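Long-range contacts in arginyl-tRNA synthetase, putative (Plasmodium falciparum, PDB 5JLD), which probably attaches L-arginine to tRNA(Arg) at the expense of ATP, as other class-one aminoacyl-tRNA synthetases do: residues I479-Y483 with L578-M582; Y541-T546 with T574-L578. All blocks are in the same frame, centred on the assembly; numbering follows the deposited sequence.

Interaction 1. Residues I479-Y483 with L578-M582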
loop_
_atom_site.group_PDB
_atom_site.type_symbol
_atom_site.label_atom_id
_atom_site.label_comp_id
_atom_site.label_asym_id
_atom_site.label_seq_id
_atom_site.Cartn_x
_atom_site.Cartn_y
_atom_site.Cartn_z
ATOM N N ILE A 479 -4.022 -1.693 18.441
ATOM C CA ILE A 479 -4.232 -2.849 17.580
ATOM C C ILE A 479 -3.440 -4.034 18.131
ATOM O O ILE A 479 -3.942 -5.168 18.242
ATOM C CB ILE A 479 -3.797 -2.564 16.140
ATOM C CG1 ILE A 479 -4.502 -1.318 15.591
ATOM C CG2 ILE A 479 -4.055 -3.793 15.250
ATOM C CD1 ILE A 479 -5.957 -1.521 15.217
ATOM N N ILE A 480 -2.206 -3.737 18.518
ATOM C CA ILE A 480 -1.307 -4.755 19.027
ATOM C C ILE A 480 -1.865 -5.384 20.297
ATOM O O ILE A 480 -1.882 -6.618 20.436
ATOM C CB ILE A 480 0.092 -4.159 19.258
ATOM C CG1 ILE A 480 0.732 -3.850 17.897
ATOM C CG2 ILE A 480 0.987 -5.113 20.036
ATOM C CD1 ILE A 480 1.994 -3.057 17.996
ATOM N N TYR A 481 -2.366 -4.555 21.208
ATOM C CA TYR A 481 -2.891 -5.108 22.451
ATOM C C TYR A 481 -4.172 -5.895 22.215
ATOM O O TYR A 481 -4.428 -6.883 22.908
ATOM C CB TYR A 481 -3.096 -4.006 23.493
ATOM C CG TYR A 481 -1.835 -3.807 24.289
ATOM C CD1 TYR A 481 -0.807 -3.021 23.795
ATOM C CD2 TYR A 481 -1.643 -4.455 25.505
ATOM C CE1 TYR A 481 0.370 -2.856 24.501
ATOM C CE2 TYR A 481 -0.472 -4.291 26.227
ATOM C CZ TYR A 481 0.534 -3.486 25.716
ATOM O OH TYR A 481 1.711 -3.309 26.407
ATOM N N GLY A 482 -4.951 -5.488 21.218
ATOM C CA GLY A 482 -6.117 -6.260 20.823
ATOM C C GLY A 482 -5.697 -7.656 20.411
ATOM O O GLY A 482 -6.268 -8.678 20.853
ATOM N N TYR A 483 -4.658 -7.697 19.580
ATOM C CA TYR A 483 -4.132 -8.969 19.106
ATOM C C TYR A 483 -3.656 -9.873 20.253
ATOM O O TYR A 483 -3.990 -11.083 20.307
ATOM C CB TYR A 483 -2.988 -8.743 18.121
ATOM C CG TYR A 483 -2.453 -10.041 17.588
ATOM C CD1 TYR A 483 -3.155 -10.757 16.618
ATOM C CD2 TYR A 483 -1.269 -10.575 18.076
ATOM C CE1 TYR A 483 -2.669 -11.954 16.128
ATOM C CE2 TYR A 483 -0.780 -11.774 17.597
ATOM C CZ TYR A 483 -1.479 -12.460 16.624
ATOM O OH TYR A 483 -0.983 -13.655 16.153
ATOM N N LEU A 578 -6.349 -10.797 11.805
ATOM C CA LEU A 578 -5.742 -9.634 12.438
ATOM C C LEU A 578 -4.219 -9.658 12.238
ATOM O O LEU A 578 -3.625 -8.648 11.867
ATOM C CB LEU A 578 -6.068 -9.602 13.915
ATOM C CG LEU A 578 -5.745 -8.309 14.656
ATOM C CD1 LEU A 578 -6.122 -7.109 13.812
ATOM C CD2 LEU A 578 -6.504 -8.287 15.994
ATOM N N LYS A 579 -3.617 -10.823 12.484
ATOM C CA LYS A 579 -2.181 -11.036 12.265
ATOM C C LYS A 579 -1.797 -10.657 10.838
ATOM O O LYS A 579 -0.909 -9.814 10.625
ATOM C CB LYS A 579 -1.813 -12.490 12.545
ATOM C CG LYS A 579 -0.346 -12.846 12.339
ATOM C CD LYS A 579 -0.169 -14.360 12.369
ATOM C CE LYS A 579 1.221 -14.786 11.923
ATOM N NZ LYS A 579 2.172 -14.746 13.062
ATOM N N LEU A 580 -2.494 -11.261 9.873
ATOM C CA LEU A 580 -2.234 -10.989 8.461
ATOM C C LEU A 580 -2.349 -9.491 8.139
ATOM O O LEU A 580 -1.460 -8.924 7.497
ATOM C CB LEU A 580 -3.175 -11.809 7.571
ATOM C CG LEU A 580 -3.092 -11.561 6.069
ATOM C CD1 LEU A 580 -1.646 -11.753 5.602
ATOM C CD2 LEU A 580 -4.003 -12.526 5.331
ATOM N N CYS A 581 -3.423 -8.853 8.600
ATOM C CA CYS A 581 -3.632 -7.418 8.373
ATOM C C CYS A 581 -2.477 -6.589 8.929
ATOM O O CYS A 581 -2.037 -5.619 8.301
ATOM C CB CYS A 581 -4.939 -6.940 9.018
ATOM S SG CYS A 581 -6.487 -7.356 8.141
ATOM N N MET A 582 -2.024 -6.963 10.126
ATOM C CA MET A 582 -0.965 -6.257 10.806
ATOM C C MET A 582 0.315 -6.338 9.977
ATOM O O MET A 582 0.957 -5.324 9.727
ATOM C CB MET A 582 -0.738 -6.833 12.207
ATOM C CG MET A 582 -1.717 -6.341 13.248
ATOM S SD MET A 582 -1.499 -7.175 14.836
ATOM C CE MET A 582 -0.117 -6.292 15.515
#
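Two helices of the all-helical DALR anticodon-binding domain pack here, 479-483 from helix 476-492 and 578-582 from helix 564-584. They run nearly antiparallel, at 152°, with axes 10.9 Å apart. The contact is apolar, and no hydrogen bond crosses it. Each helix sends a large side chain into a hollow of the other. Met-582 fills a hollow formed by Ile-479, Ile-480 and Tyr-483. Met-582 CG meets Ile-479 CG2 at 4.0 Å, and Met-582 CE reaches Ile-480 CG1 at 3.5 Å. In return, Tyr-483 lies against Leu-578, Lys-579 and Met-582. Leu-578 CG sits at the ring edge, 4.1 Å from Tyr-483 CD1. Lys-579 borders the ring with its CB, 3.7 Å from Tyr-483 CE1. Leu-578 CD2 packs 4.0 Å from Tyr-483 CA, and Leu-578 CD1 4.2 Å from Ile-479 CG2. From helix 536-556, Met-542 covers one flank. The sulfur of Met-582 makes an oblique Met-aromatic contact: SD is 4.7 Å from the Tyr-483 ring centroid and 35° off the ring normal.

Interaction 2. Residues Y541-T546 with T574-L578; sequences YMYDLT and TKSLL
Both segments are regular alpha helix, 541-546 within helix 536-556 and 574-578 within helix 564-584. They form a nearly antiparallel pair in the helical DALR anticodon-binding domain. Their directions differ by 156°, the signed crossing angle is -156°, and the axes approach to 10.7 Å. In register, Met-542 pairs with Leu-578, their CA atoms 6.7 Å apart. Leu-545 points toward 574-578. With chi1 t and chi2 p, Leu-545 places CD2 3.7 Å from Leu-577 CG and 3.9 Å from Leu-578 N, while its CD1 lies 4.1 Å from Thr-574 CG2. Leu-578, also t,p, starts sideways, but its CD1 ends 3.5 Å from Met-542 CG and 3.9 Å from Thr-546 CG2. All touching residues are buried and the contacts are mostly apolar; no hydrogen bond joins the segments. Thr-546 OG1, at chi1 p, donates to Tyr-543 O at 2.7 Å and is also hydrogen-bonded with Tyr-478 OH. Thr-574 OG1 is hydrogen-bonded with Leu-570 O. Tyr-541, with chi1 t, stacks on His-518 and hydrogen-bonds the O of that residue. Tyr-541 OH also touches Leu-577 CD2 at 3.3 Å, with the methyl at the ring edge.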
loop_
_atom_site.group_PDB
_atom_site.type_symbol
_atom_site.label_atom_id
_atom_site.label_comp_id
_atom_site.label_asym_id
_atom_site.label_seq_id
_atom_site.Cartn_x
_atom_site.Cartn_y
_atom_site.Cartn_z
ATOM N N TYR A 541 -10.024 -1.151 7.821
ATOM C CA TYR A 541 -10.639 -2.466 7.831
ATOM C C TYR A 541 -10.198 -3.161 9.093
ATOM O O TYR A 541 -11.009 -3.759 9.834
ATOM C CB TYR A 541 -10.229 -3.271 6.596
ATOM C CG TYR A 541 -10.665 -4.714 6.650
ATOM C CD1 TYR A 541 -11.938 -5.084 6.227
ATOM C CD2 TYR A 541 -9.816 -5.704 7.138
ATOM C CE1 TYR A 541 -12.347 -6.402 6.273
ATOM C CE2 TYR A 541 -10.225 -7.029 7.194
ATOM C CZ TYR A 541 -11.499 -7.368 6.760
ATOM O OH TYR A 541 -11.930 -8.676 6.799
ATOM N N MET A 542 -8.909 -2.990 9.374
ATOM C CA MET A 542 -8.289 -3.744 10.435
ATOM C C MET A 542 -8.861 -3.244 11.728
ATOM O O MET A 542 -9.244 -4.033 12.594
ATOM C CB MET A 542 -6.761 -3.599 10.411
ATOM C CG MET A 542 -6.093 -4.487 11.439
ATOM S SD MET A 542 -4.295 -4.343 11.440
ATOM C CE MET A 542 -4.117 -2.592 11.784
ATOM N N TYR A 543 -8.946 -1.921 11.830
ATOM C CA TYR A 543 -9.502 -1.294 13.015
ATOM C C TYR A 543 -10.918 -1.828 13.192
ATOM O O TYR A 543 -11.310 -2.243 14.296
ATOM C CB TYR A 543 -9.493 0.237 12.891
ATOM C CG TYR A 543 -9.997 0.954 14.129
ATOM C CD1 TYR A 543 -9.177 1.112 15.241
ATOM C CD2 TYR A 543 -11.287 1.470 14.186
ATOM C CE1 TYR A 543 -9.620 1.758 16.375
ATOM C CE2 TYR A 543 -11.754 2.123 15.331
ATOM C CZ TYR A 543 -10.913 2.260 16.421
ATOM O OH TYR A 543 -11.345 2.906 17.552
ATOM N N ASP A 544 -11.670 -1.883 12.095
ATOM C CA ASP A 544 -13.070 -2.238 12.265
ATOM C C ASP A 544 -13.097 -3.677 12.724
ATOM O O ASP A 544 -13.891 -4.024 13.608
ATOM C CB ASP A 544 -13.877 -2.000 10.990
ATOM C CG ASP A 544 -13.957 -0.513 10.634
ATOM O OD1 ASP A 544 -13.633 0.336 11.508
ATOM O OD2 ASP A 544 -14.338 -0.181 9.493
ATOM N N LEU A 545 -12.142 -4.479 12.230
ATOM C CA LEU A 545 -12.128 -5.881 12.606
ATOM C C LEU A 545 -12.043 -5.973 14.125
ATOM O O LEU A 545 -12.809 -6.708 14.771
ATOM C CB LEU A 545 -10.981 -6.623 11.949
ATOM C CG LEU A 545 -10.809 -8.074 12.393
ATOM C CD1 LEU A 545 -12.074 -8.873 12.118
ATOM C CD2 LEU A 545 -9.601 -8.693 11.676
ATOM N N THR A 546 -11.176 -5.153 14.704
ATOM C CA THR A 546 -10.964 -5.250 16.131
ATOM C C THR A 546 -12.252 -4.846 16.841
ATOM O O THR A 546 -12.716 -5.572 17.725
ATOM C CB THR A 546 -9.739 -4.400 16.601
ATOM O OG1 THR A 546 -10.070 -3.008 16.620
ATOM C CG2 THR A 546 -8.539 -4.635 15.673
ATOM N N THR A 574 -10.487 -14.827 13.536
ATOM C CA THR A 574 -10.232 -13.409 13.762
ATOM C C THR A 574 -8.758 -13.132 14.046
ATOM O O THR A 574 -8.203 -12.184 13.518
ATOM C CB THR A 574 -11.064 -12.855 14.917
ATOM O OG1 THR A 574 -12.456 -13.005 14.606
ATOM C CG2 THR A 574 -10.745 -11.363 15.145
ATOM N N LYS A 575 -8.143 -13.966 14.882
ATOM C CA LYS A 575 -6.711 -13.885 15.163
ATOM C C LYS A 575 -5.883 -13.974 13.886
ATOM O O LYS A 575 -5.087 -13.078 13.605
ATOM C CB LYS A 575 -6.286 -14.993 16.126
ATOM C CG LYS A 575 -4.814 -14.952 16.508
ATOM C CD LYS A 575 -4.578 -15.751 17.779
ATOM C CE LYS A 575 -4.052 -17.142 17.495
ATOM N NZ LYS A 575 -2.571 -17.125 17.345
ATOM N N SER A 576 -6.071 -15.048 13.118
ATOM C CA SER A 576 -5.369 -15.176 11.841
ATOM C C SER A 576 -5.474 -13.906 10.979
ATOM O O SER A 576 -4.465 -13.396 10.455
ATOM C CB SER A 576 -5.900 -16.371 11.040
ATOM O OG SER A 576 -5.427 -17.595 11.563
ATOM N N LEU A 577 -6.698 -13.402 10.840
ATOM C CA LEU A 577 -6.944 -12.266 9.964
ATOM C C LEU A 577 -6.271 -10.994 10.499
ATOM O O LEU A 577 -5.706 -10.205 9.740
ATOM C CB LEU A 577 -8.449 -12.045 9.787
ATOM C CG LEU A 577 -8.903 -10.967 8.801
ATOM C CD1 LEU A 577 -8.236 -11.179 7.413
ATOM C CD2 LEU A 577 -10.439 -10.961 8.691
ATOM N N LEU A 578 -6.349 -10.797 11.805
ATOM C CA LEU A 578 -5.742 -9.634 12.438
ATOM C C LEU A 578 -4.219 -9.658 12.238
ATOM O O LEU A 578 -3.625 -8.648 11.867
ATOM C CB LEU A 578 -6.068 -9.602 13.915
ATOM C CG LEU A 578 -5.745 -8.309 14.656
ATOM C CD1 LEU A 578 -6.122 -7.109 13.812
ATOM C CD2 LEU A 578 -6.504 -8.287 15.994
#

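Overall arrangement
Interactions 1 and 2 share helix 564-584, which packs against both helix 476-492 and helix 536-556; those two also touch each other. Their centres are 6 Å apart. Leu-578 belongs to both contacts. Met-542 of interaction 2 reaches into interaction 1: Met-542 SD lies 3.6 Å from Cys-581 CB and 3.7 Å from Met-582 N, and Met-542 CE lies 3.7 Å from Ile-479 CG2. All three helices therefore meet in one buried core of the DALR domain. The centre of each contact lies about 17 Å from the centre of the chain. In related synthetases this domain recognises the anticodon end of the tRNA. The core also meets helix 436-453 through Ile-480, which touches Leu-443.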